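Side-chain contacts in tautomerase (PDB 6VVR), which belongs to the tautomerase family, of the MIF clan, and builds a trimer from chains made of two successive beta-alpha-beta units: residues Gly115-Ala118 with Met119-Gly122; Ala82-Gln85 with Ala86-Ser90. All coordinates share one frame; numbering follows the deposited sequence.

Both contacts are local, and both show a serine hydroxyl used to tie a turn of backbone together: in interaction 1 it accepts an N-H, in interaction 2 it donates to a carbonyl. Interaction 1 sits in the loop after strand 98-105, interaction 2 within helix 73-91, on opposite sides of the centre of the chain. Within one chain they do not touch, with centres about 31 Å apart and nearest atoms about 18 Å apart. Subunit interfaces involve residues of both: Asn84 of interaction 2 packs on Gly115 of the third subunit, the residue that opens 115-118 there, while Met119 of interaction 1 meets Val73 of the second subunit, at the start of its helix 73-91.

Interaction 1 (Gly115-Ala118 with Met119-Gly122); sequences GLSA and MAAG
Ser117 grips the chain that follows it at two points, the pattern of an ST motif. Its OG accepts the N-H of Ala120 at 2.9 Å, and its carbonyl O accepts the N-H of Ala121, also at 2.9 Å, with the donor tilted 19° from the carbonyl plane. The hydroxyl can face the returning backbone because it lies between the backbone N and the carbonyl carbon of its own residue (chi1 77°). The same OG is bordered by a methyl, Ala120 CB at 3.4 Å, and a methylene, Met119 CB at 3.6 Å. A little apart, Leu116 brings its CB, rather than its branched end, to 4.1 Å from Ala120 CB, a modest apolar touch at an exposed edge.

Further out, the backbone of Ala118 is hydrogen-bonded to that of Met110, and the backbone of Met119 to that of Lys107, tying this irregular segment to an earlier part of the same loop. The bent side chain of Met119 leads away from Ser117 and touches Lys107 and Thr108. The segment that supplies the two donors is itself a type I beta turn, Met119 to Gly122, closed by Gly122 N donating to Met119 O at 3.0 Å.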
loop_
_atom_site.group_PDB
_atom_site.type_symbol
_atom_site.label_atom_id
_atom_site.label_comp_id
_atom_site.label_asym_id
_atom_site.label_seq_id
_atom_site.Cartn_x
_atom_site.Cartn_y
_atom_site.Cartn_z
ATOM N N GLY A 115 3.313 18.309 -6.950
ATOM C CA GLY A 115 4.625 17.730 -6.716
ATOM C C GLY A 115 5.513 18.456 -5.732
ATOM O O GLY A 115 6.726 18.217 -5.716
ATOM N N LEU A 116 4.952 19.343 -4.924
ATOM C CA LEU A 116 5.636 19.899 -3.767
ATOM C C LEU A 116 5.417 18.995 -2.569
ATOM O O LEU A 116 4.403 18.298 -2.478
ATOM C CB LEU A 116 5.103 21.294 -3.442
ATOM C CG LEU A 116 5.197 22.294 -4.579
ATOM C CD1 LEU A 116 4.448 23.557 -4.187
ATOM C CD2 LEU A 116 6.654 22.577 -4.879
ATOM N N SER A 117 6.358 19.035 -1.628
ATOM C CA SER A 117 6.172 18.278 -0.403
ATOM C C SER A 117 5.268 19.038 0.564
ATOM O O SER A 117 5.052 20.249 0.442
ATOM C CB SER A 117 7.517 17.975 0.269
ATOM O OG SER A 117 8.039 19.108 0.937
ATOM N N ALA A 118 4.738 18.305 1.544
ATOM C CA ALA A 118 3.954 18.958 2.587
ATOM C C ALA A 118 4.795 19.965 3.358
ATOM O O ALA A 118 4.285 21.016 3.767
ATOM C CB ALA A 118 3.372 17.914 3.537
ATOM N N MET A 119 6.078 19.660 3.573
ATOM C CA MET A 119 6.975 20.637 4.179
ATOM C C MET A 119 7.115 21.857 3.286
ATOM O O MET A 119 7.103 22.991 3.775
ATOM C CB MET A 119 8.350 20.014 4.446
ATOM C CG MET A 119 9.383 20.970 5.089
ATOM S SD MET A 119 10.482 21.799 3.901
ATOM C CE MET A 119 11.679 20.487 3.608
ATOM N N ALA A 120 7.247 21.643 1.971
ATOM C CA ALA A 120 7.379 22.761 1.038
ATOM C C ALA A 120 6.139 23.644 1.051
ATOM O O ALA A 120 6.229 24.867 0.890
ATOM C CB ALA A 120 7.638 22.237 -0.379
ATOM N N ALA A 121 4.974 23.039 1.227
ATOM C CA ALA A 121 3.709 23.753 1.267
ATOM C C ALA A 121 3.431 24.381 2.627
ATOM O O ALA A 121 2.382 25.007 2.796
ATOM C CB ALA A 121 2.568 22.802 0.889
ATOM N N GLY A 122 4.331 24.228 3.592
ATOM C CA GLY A 122 4.127 24.835 4.893
ATOM C C GLY A 122 3.045 24.183 5.724
ATOM O O GLY A 122 2.416 24.858 6.543
#

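Interaction 2 (Ala82-Gln85 with Ala86-Ser90); sequences ALNQ and AVSAS
Ser88 and Asn84, one helical turn apart, meet through a hydroxyl, a backbone carbonyl and a water. The OG of Ser88 reaches back to donate to Asn84 O at 2.9 Å, approaching from above the carbonyl plane, 42° out of it, and so not on a lone pair. Its position follows from a torsion that sets OG beside the backbone N and anti to the carbonyl carbon (chi1 -46°), turned toward the preceding turn. The N-H of Ser88 takes the same oxygen at 3.0 Å in a nearly straight bond, so two donors from one residue hold Asn84 O. The Asn84 side chain runs with CG roughly anti to its N, beside the carbonyl carbon (chi1 -151°), and its OD1 stays 3.9 Å from Ser88 OG. A water spans that separation, donating to OD1 at 3.0 Å and, over a longer 3.3 Å, to OG; the serine hydroxyl thus gives one hydrogen bond and receives another. At the far end of the amide, ND2 makes a weak hydrogen bond to Val98 O.

All this lies on helix 73-91, the connection of a beta-alpha-beta unit between strands 61-68 and 98-105. Leu83 and Val87 point from the helix into the interior, packing on Val65 and Val63 of the sheet, respectively, and sharing Leu23 of helix 13-31. Val87 lays its CG2 branch 3.4 Å from Leu83 O, alongside the regular backbone bond that this carbonyl accepts from Val87 N. One turn on from Ala86, the pairing of hydroxyl and amide recurs: Ser90 OG donates to Ala86 O at 2.7 Å, while Ser90 N reaches that oxygen from the opposite face of the carbonyl plane.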
loop_
_atom_site.group_PDB
_atom_site.type_symbol
_atom_site.label_atom_id
_atom_site.label_comp_id
_atom_site.label_asym_id
_atom_site.label_seq_id
_atom_site.Cartn_x
_atom_site.Cartn_y
_atom_site.Cartn_z
ATOM N N ALA A 82 -12.643 5.894 14.682
ATOM C CA ALA A 82 -13.677 6.466 13.827
ATOM C C ALA A 82 -13.715 5.784 12.466
ATOM O O ALA A 82 -14.793 5.580 11.895
ATOM C CB ALA A 82 -13.459 7.974 13.666
ATOM N N LEU A 83 -12.547 5.442 11.916
ATOM C CA LEU A 83 -12.528 4.729 10.642
ATOM C C LEU A 83 -13.086 3.317 10.789
ATOM O O LEU A 83 -13.879 2.869 9.954
ATOM C CB LEU A 83 -11.107 4.695 10.080
ATOM C CG LEU A 83 -10.580 6.055 9.607
ATOM C CD1 LEU A 83 -9.103 5.959 9.277
ATOM C CD2 LEU A 83 -11.377 6.557 8.403
ATOM N N ASN A 84 -12.692 2.601 11.850
ATOM C CA ASN A 84 -13.245 1.268 12.077
ATOM C C ASN A 84 -14.769 1.316 12.143
ATOM O O ASN A 84 -15.457 0.531 11.479
ATOM C CB ASN A 84 -12.658 0.655 13.356
ATOM C CG ASN A 84 -12.594 -0.887 13.308
ATOM O OD1 ASN A 84 -13.566 -1.568 13.642
ATOM N ND2 ASN A 84 -11.445 -1.430 12.906
ATOM N N GLN A 85 -15.315 2.250 12.921
ATOM C CA GLN A 85 -16.768 2.355 13.047
ATOM C C GLN A 85 -17.429 2.785 11.738
ATOM O O GLN A 85 -18.533 2.320 11.426
ATOM C CB GLN A 85 -17.126 3.314 14.191
ATOM C CG GLN A 85 -16.697 2.793 15.584
ATOM C CD GLN A 85 -16.708 3.873 16.667
ATOM O OE1 GLN A 85 -16.810 5.060 16.375
ATOM N NE2 GLN A 85 -16.573 3.454 17.930
ATOM N N ALA A 86 -16.772 3.644 10.953
ATOM C CA ALA A 86 -17.321 4.031 9.655
ATOM C C ALA A 86 -17.460 2.830 8.727
ATOM O O ALA A 86 -18.469 2.687 8.024
ATOM C CB ALA A 86 -16.444 5.113 9.018
ATOM N N VAL A 87 -16.456 1.950 8.708
ATOM C CA VAL A 87 -16.549 0.746 7.884
ATOM C C VAL A 87 -17.664 -0.159 8.391
ATOM O O VAL A 87 -18.540 -0.579 7.629
ATOM C CB VAL A 87 -15.204 -0.003 7.853
ATOM C CG1 VAL A 87 -15.361 -1.319 7.094
ATOM C CG2 VAL A 87 -14.119 0.852 7.229
ATOM N N SER A 88 -17.634 -0.487 9.691
ATOM C CA SER A 88 -18.639 -1.385 10.255
ATOM C C SER A 88 -20.050 -0.887 9.980
ATOM O O SER A 88 -20.927 -1.671 9.594
ATOM C CB SER A 88 -18.418 -1.544 11.758
ATOM O OG SER A 88 -17.059 -1.771 12.034
ATOM N N ALA A 89 -20.295 0.410 10.181
ATOM C CA ALA A 89 -21.641 0.937 9.977
ATOM C C ALA A 89 -22.029 0.918 8.503
ATOM O O ALA A 89 -23.118 0.449 8.145
ATOM C CB ALA A 89 -21.746 2.348 10.542
ATOM N N SER A 90 -21.146 1.418 7.629
ATOM C CA SER A 90 -21.505 1.564 6.219
ATOM C C SER A 90 -21.740 0.222 5.542
ATOM O O SER A 90 -22.584 0.106 4.650
ATOM C CB SER A 90 -20.417 2.336 5.470
ATOM O OG SER A 90 -20.146 3.569 6.089
HETATM O O HOH W 1 -16.087 -0.854 15.016
#